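Local atomic coordinates of AT5g51720/MIO24_14 (Arabidopsis thaliana, PDB entry 3S2R), a protein that binds one [2Fe-2S] cluster in each subunit of its homodimer and acts as an iron-sulfur transfer protein in plant iron metabolism, reactive oxygen homeostasis, development and senescence. Residues I21-D34 with C49-D61. The protein carries 1 engineered substitution. Sequence-based numbering, arbitrary orientation.
Sequences INPEIRKNEDKVVD and CRCWRSGTFPLCD. With FES (Fe2/s2 (inorganic) cluster), chain D.
Trp52 lies against the amide of Asn22, whose CG comes 3.5 Å from ring atom CE3 with the two planes 38° apart. Val32 abuts the edge of the Trp52 indole, its CG1 3.6 Å from Trp52 CZ3, while Phe57 sets its CZ over one indole face. With its CG1 beside the backbone N (chi1 -67°), Ile25 sends CD1 to the ring of Phe57 (3.8 Å from CG). In this CDGSH-type domain, 49-61 supplies three of the four cluster ligands: Cys49 and Cys51 hold one iron, Cys60 the other together with Cys64, an engineered cysteine. Trp52 NE1 is hydrogen-bonded to Arg50 O of the second subunit. Arg53, bent at chi2 (-62°), curls back so that NH1 donates a hydrogen bond to Ile21 O (2.9 Å), in the guanidinium plane, with Pro23 over one face. The guanidinium of Arg26 grips Glu29 side-on and Asp34 end-on, covers Val32 CG1 with one face, and shares a water with Phe57 O. A leucine in place of Arg26 would probably leave Glu29 without its mate and Asp34 held through OD2 by Arg50 of the second subunit. Pro58 CB sits 3.7 Å from Asp34 OD2.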
loop_
_atom_site.group_PDB
_atom_site.type_symbol
_atom_site.label_atom_id
_atom_site.label_comp_id
_atom_site.label_asym_id
_atom_site.label_seq_id
_atom_site.Cartn_x
_atom_site.Cartn_y
_atom_site.Cartn_z
ATOM N N ILE B 21 -8.101 2.728 5.715
ATOM C CA ILE B 21 -7.214 3.502 4.843
ATOM C C ILE B 21 -7.523 3.341 3.353
ATOM O O ILE B 21 -6.930 4.064 2.529
ATOM C CB ILE B 21 -5.749 3.171 5.053
ATOM C CG1 ILE B 21 -5.445 1.721 4.675
ATOM C CG2 ILE B 21 -5.322 3.461 6.470
ATOM C CD1 ILE B 21 -3.914 1.362 4.612
ATOM N N ASN B 22 -8.399 2.401 2.995
ATOM C CA ASN B 22 -8.790 2.142 1.621
ATOM C C ASN B 22 -10.310 2.322 1.478
ATOM O O ASN B 22 -11.038 1.347 1.492
ATOM C CB ASN B 22 -8.374 0.738 1.166
ATOM C CG ASN B 22 -8.896 0.399 -0.183
ATOM O OD1 ASN B 22 -8.996 1.267 -1.053
ATOM N ND2 ASN B 22 -9.191 -0.873 -0.401
ATOM N N PRO B 23 -10.783 3.551 1.255
ATOM C CA PRO B 23 -12.235 3.705 1.143
ATOM C C PRO B 23 -12.854 3.161 -0.142
ATOM O O PRO B 23 -14.043 2.888 -0.134
ATOM C CB PRO B 23 -12.446 5.229 1.225
ATOM C CG PRO B 23 -11.101 5.843 0.882
ATOM C CD PRO B 23 -10.063 4.844 1.329
ATOM N N GLU B 24 -12.085 3.039 -1.228
ATOM C CA GLU B 24 -12.677 2.911 -2.558
ATOM C C GLU B 24 -12.189 1.734 -3.400
ATOM O O GLU B 24 -12.885 1.393 -4.363
ATOM C CB GLU B 24 -12.467 4.213 -3.339
ATOM C CG GLU B 24 -13.289 5.381 -2.738
ATOM C CD GLU B 24 -12.988 6.757 -3.318
ATOM O OE1 GLU B 24 -11.940 6.897 -3.977
ATOM O OE2 GLU B 24 -13.831 7.695 -3.163
ATOM N N ILE B 25 -11.008 1.144 -3.126
ATOM C CA ILE B 25 -10.437 0.248 -4.102
ATOM C C ILE B 25 -10.828 -1.218 -3.822
ATOM O O ILE B 25 -10.512 -1.770 -2.761
ATOM C CB ILE B 25 -8.880 0.421 -4.161
ATOM C CG1 ILE B 25 -8.525 1.821 -4.718
ATOM C CG2 ILE B 25 -8.298 -0.706 -5.002
ATOM C CD1 ILE B 25 -7.041 2.120 -4.806
ATOM N N ARG B 26 -11.449 -1.866 -4.801
ATOM C CA ARG B 26 -11.678 -3.313 -4.737
ATOM C C ARG B 26 -12.332 -3.769 -3.425
ATOM O O ARG B 26 -11.893 -4.715 -2.766
ATOM C CB ARG B 26 -10.400 -4.084 -5.087
ATOM C CG ARG B 26 -10.032 -3.870 -6.578
ATOM C CD ARG B 26 -8.586 -4.121 -6.919
ATOM N NE ARG B 26 -8.130 -5.440 -6.514
ATOM C CZ ARG B 26 -6.835 -5.797 -6.491
ATOM N NH1 ARG B 26 -5.898 -4.959 -6.888
ATOM N NH2 ARG B 26 -6.502 -6.981 -6.056
ATOM N N LYS B 27 -13.375 -3.053 -3.031
ATOM C CA LYS B 27 -13.994 -3.280 -1.731
ATOM C C LYS B 27 -14.758 -4.608 -1.651
ATOM O O LYS B 27 -15.127 -5.075 -0.563
ATOM C CB LYS B 27 -14.844 -2.066 -1.310
ATOM C CG LYS B 27 -14.039 -0.723 -1.242
ATOM C CD LYS B 27 -12.818 -0.821 -0.313
ATOM C CE LYS B 27 -13.245 -0.996 1.129
ATOM N NZ LYS B 27 -12.113 -1.069 2.084
ATOM N N ASN B 28 -14.967 -5.227 -2.809
ATOM C CA ASN B 28 -15.642 -6.515 -2.911
ATOM C C ASN B 28 -14.654 -7.632 -2.516
ATOM O O ASN B 28 -15.101 -8.743 -2.242
ATOM C CB ASN B 28 -16.156 -6.737 -4.355
ATOM C CG ASN B 28 -15.005 -6.588 -5.368
ATOM O OD1 ASN B 28 -14.381 -5.530 -5.467
ATOM N ND2 ASN B 28 -14.673 -7.669 -6.048
ATOM N N GLU B 29 -13.348 -7.351 -2.444
ATOM C CA GLU B 29 -12.368 -8.402 -2.182
ATOM C C GLU B 29 -12.112 -8.549 -0.701
ATOM O O GLU B 29 -11.998 -7.555 0.009
ATOM C CB GLU B 29 -11.051 -8.091 -2.900
ATOM C CG GLU B 29 -11.184 -8.139 -4.400
ATOM C CD GLU B 29 -9.901 -7.878 -5.151
ATOM O OE1 GLU B 29 -8.822 -8.075 -4.559
ATOM O OE2 GLU B 29 -10.007 -7.541 -6.358
ATOM N N ASP B 30 -12.024 -9.789 -0.222
ATOM C CA ASP B 30 -11.833 -10.022 1.203
ATOM C C ASP B 30 -10.582 -9.311 1.750
ATOM O O ASP B 30 -10.614 -8.620 2.794
ATOM C CB ASP B 30 -11.815 -11.537 1.525
ATOM C CG ASP B 30 -13.136 -12.216 1.260
ATOM O OD1 ASP B 30 -14.202 -11.696 1.695
ATOM O OD2 ASP B 30 -13.100 -13.311 0.638
ATOM N N LYS B 31 -9.494 -9.456 1.012
ATOM C CA LYS B 31 -8.254 -8.810 1.348
ATOM C C LYS B 31 -7.566 -8.534 0.034
ATOM O O LYS B 31 -7.331 -9.455 -0.740
ATOM C CB LYS B 31 -7.410 -9.751 2.203
ATOM C CG LYS B 31 -6.169 -9.116 2.774
ATOM C CD LYS B 31 -5.305 -10.130 3.521
ATOM C CE LYS B 31 -4.361 -9.425 4.458
ATOM N NZ LYS B 31 -3.273 -10.367 4.836
ATOM N N VAL B 32 -7.254 -7.280 -0.230
ATOM C CA VAL B 32 -6.643 -6.873 -1.497
ATOM C C VAL B 32 -5.134 -7.153 -1.438
ATOM O O VAL B 32 -4.386 -6.441 -0.790
ATOM C CB VAL B 32 -6.914 -5.411 -1.824
ATOM C CG1 VAL B 32 -6.276 -5.056 -3.137
ATOM C CG2 VAL B 32 -8.422 -5.169 -1.922
ATOM N N VAL B 33 -4.736 -8.175 -2.182
ATOM C CA VAL B 33 -3.361 -8.614 -2.280
ATOM C C VAL B 33 -3.088 -8.612 -3.776
ATOM O O VAL B 33 -3.956 -8.933 -4.599
ATOM C CB VAL B 33 -3.245 -9.987 -1.629
ATOM C CG1 VAL B 33 -1.907 -10.601 -1.846
ATOM C CG2 VAL B 33 -3.544 -9.899 -0.154
ATOM N N ASP B 34 -1.915 -8.146 -4.125
ATOM C CA ASP B 34 -1.458 -8.187 -5.497
ATOM C C ASP B 34 -0.142 -8.903 -5.495
ATOM O O ASP B 34 0.638 -8.761 -4.574
ATOM C CB ASP B 34 -1.328 -6.773 -6.052
ATOM C CG ASP B 34 -2.652 -6.107 -6.169
ATOM O OD1 ASP B 34 -3.418 -6.506 -7.085
ATOM O OD2 ASP B 34 -2.963 -5.195 -5.372
ATOM N N CYS B 49 2.069 1.309 -5.685
ATOM C CA CYS B 49 1.313 2.137 -4.776
ATOM C C CYS B 49 1.189 1.563 -3.383
ATOM O O CYS B 49 0.858 0.385 -3.179
ATOM C CB CYS B 49 -0.107 2.363 -5.377
ATOM S SG CYS B 49 -1.145 3.499 -4.392
ATOM N N ARG B 50 1.436 2.423 -2.407
ATOM C CA ARG B 50 1.191 2.100 -0.992
ATOM C C ARG B 50 0.193 3.053 -0.350
ATOM O O ARG B 50 0.064 3.071 0.871
ATOM C CB ARG B 50 2.503 2.078 -0.230
ATOM C CG ARG B 50 3.500 1.032 -0.814
ATOM C CD ARG B 50 4.699 0.807 0.069
ATOM N NE ARG B 50 5.549 2.007 0.141
ATOM C CZ ARG B 50 6.723 2.041 0.752
ATOM N NH1 ARG B 50 7.263 0.938 1.263
ATOM N NH2 ARG B 50 7.398 3.187 0.827
ATOM N N CYS B 51 -0.535 3.817 -1.175
ATOM C CA CYS B 51 -1.448 4.816 -0.639
ATOM C C CYS B 51 -2.896 4.532 -0.908
ATOM O O CYS B 51 -3.749 5.223 -0.348
ATOM C CB CYS B 51 -1.089 6.227 -1.135
ATOM S SG CYS B 51 -1.566 6.610 -2.820
ATOM N N TRP B 52 -3.216 3.537 -1.727
ATOM C CA TRP B 52 -4.609 3.185 -1.983
ATOM C C TRP B 52 -5.379 4.324 -2.626
ATOM O O TRP B 52 -6.599 4.425 -2.440
ATOM C CB TRP B 52 -5.308 2.668 -0.718
ATOM C CG TRP B 52 -4.555 1.468 -0.205
ATOM C CD1 TRP B 52 -3.489 1.504 0.618
ATOM C CD2 TRP B 52 -4.786 0.085 -0.541
ATOM N NE1 TRP B 52 -3.021 0.211 0.842
ATOM C CE2 TRP B 52 -3.783 -0.666 0.127
ATOM C CE3 TRP B 52 -5.734 -0.602 -1.319
ATOM C CZ2 TRP B 52 -3.726 -2.057 0.044
ATOM C CZ3 TRP B 52 -5.661 -1.994 -1.395
ATOM C CH2 TRP B 52 -4.650 -2.702 -0.730
ATOM N N ARG B 53 -4.694 5.171 -3.385
ATOM C CA ARG B 53 -5.370 6.282 -4.108
ATOM C C ARG B 53 -5.075 6.264 -5.596
ATOM O O ARG B 53 -5.687 7.002 -6.355
ATOM C CB ARG B 53 -5.006 7.661 -3.527
ATOM C CG ARG B 53 -5.299 7.879 -2.041
ATOM C CD ARG B 53 -6.793 7.780 -1.695
ATOM N NE ARG B 53 -7.045 8.029 -0.280
ATOM C CZ ARG B 53 -7.094 7.066 0.633
ATOM N NH1 ARG B 53 -6.892 5.794 0.257
ATOM N NH2 ARG B 53 -7.321 7.367 1.912
ATOM N N SER B 54 -4.135 5.455 -6.040
ATOM C CA SER B 54 -3.746 5.460 -7.429
ATOM C C SER B 54 -4.863 5.037 -8.377
ATOM O O SER B 54 -5.537 4.037 -8.157
ATOM C CB SER B 54 -2.586 4.536 -7.650
ATOM O OG SER B 54 -2.302 4.591 -9.051
ATOM N N GLY B 55 -5.039 5.808 -9.450
ATOM C CA GLY B 55 -5.958 5.429 -10.513
ATOM C C GLY B 55 -5.451 4.236 -11.303
ATOM O O GLY B 55 -6.205 3.673 -12.084
ATOM N N THR B 56 -4.187 3.858 -11.101
ATOM C CA THR B 56 -3.605 2.686 -11.799
ATOM C C THR B 56 -3.194 1.596 -10.792
ATOM O O THR B 56 -2.359 0.739 -11.095
ATOM C CB THR B 56 -2.395 3.057 -12.680
ATOM O OG1 THR B 56 -1.428 3.714 -11.868
ATOM C CG2 THR B 56 -2.846 3.993 -13.796
ATOM N N PHE B 57 -3.802 1.648 -9.608
ATOM C CA PHE B 57 -3.489 0.704 -8.544
ATOM C C PHE B 57 -3.495 -0.726 -9.134
ATOM O O PHE B 57 -4.421 -1.085 -9.857
ATOM C CB PHE B 57 -4.518 0.827 -7.418
ATOM C CG PHE B 57 -4.121 0.088 -6.183
ATOM C CD1 PHE B 57 -4.490 -1.251 -5.991
ATOM C CD2 PHE B 57 -3.399 0.743 -5.190
ATOM C CE1 PHE B 57 -4.098 -1.941 -4.864
ATOM C CE2 PHE B 57 -2.969 0.049 -4.062
ATOM C CZ PHE B 57 -3.330 -1.277 -3.875
ATOM N N PRO B 58 -2.479 -1.565 -8.831
ATOM C CA PRO B 58 -1.451 -1.447 -7.800
ATOM C C PRO B 58 -0.228 -0.588 -8.125
ATOM O O PRO B 58 0.672 -0.515 -7.308
ATOM C CB PRO B 58 -1.056 -2.914 -7.554
ATOM C CG PRO B 58 -1.218 -3.555 -8.871
ATOM C CD PRO B 58 -2.491 -2.925 -9.409
ATOM N N LEU B 59 -0.185 0.051 -9.287
ATOM C CA LEU B 59 0.926 0.941 -9.647
ATOM C C LEU B 59 0.716 2.307 -9.050
ATOM O O LEU B 59 -0.442 2.701 -8.773
ATOM C CB LEU B 59 1.022 1.066 -11.158
ATOM C CG LEU B 59 1.275 -0.236 -11.903
ATOM C CD1 LEU B 59 1.129 0.016 -13.400
ATOM C CD2 LEU B 59 2.643 -0.861 -11.564
ATOM N N CYS B 60 1.817 3.022 -8.811
ATOM C CA CYS B 60 1.786 4.414 -8.352
ATOM C C CYS B 60 1.616 5.362 -9.520
ATOM O O CYS B 60 2.374 5.280 -10.485
ATOM C CB CYS B 60 3.117 4.691 -7.643
ATOM S SG CYS B 60 3.388 6.422 -7.188
ATOM N N ASP B 61 0.619 6.237 -9.426
ATOM C CA ASP B 61 0.384 7.262 -10.466
ATOM C C ASP B 61 0.632 8.660 -9.943
ATOM O O ASP B 61 0.293 9.617 -10.638
ATOM C CB ASP B 61 -1.025 7.119 -11.089
ATOM C CG ASP B 61 -2.141 7.562 -10.164
ATOM O OD1 ASP B 61 -1.872 7.872 -8.975
ATOM O OD2 ASP B 61 -3.281 7.605 -10.681
HETATM FE FE1 FES D . -0.107 5.558 -4.237
HETATM FE FE2 FES D . 2.006 6.833 -5.398
HETATM S S1 FES D . -0.122 6.723 -6.092
HETATM S S2 FES D . 2.018 5.504 -3.562
HETATM O O HOH W 1 -9.459 4.084 -1.782
HETATM O O HOH W 2 -9.386 6.033 -3.756
HETATM O O HOH W 3 -6.324 -2.893 -8.922
#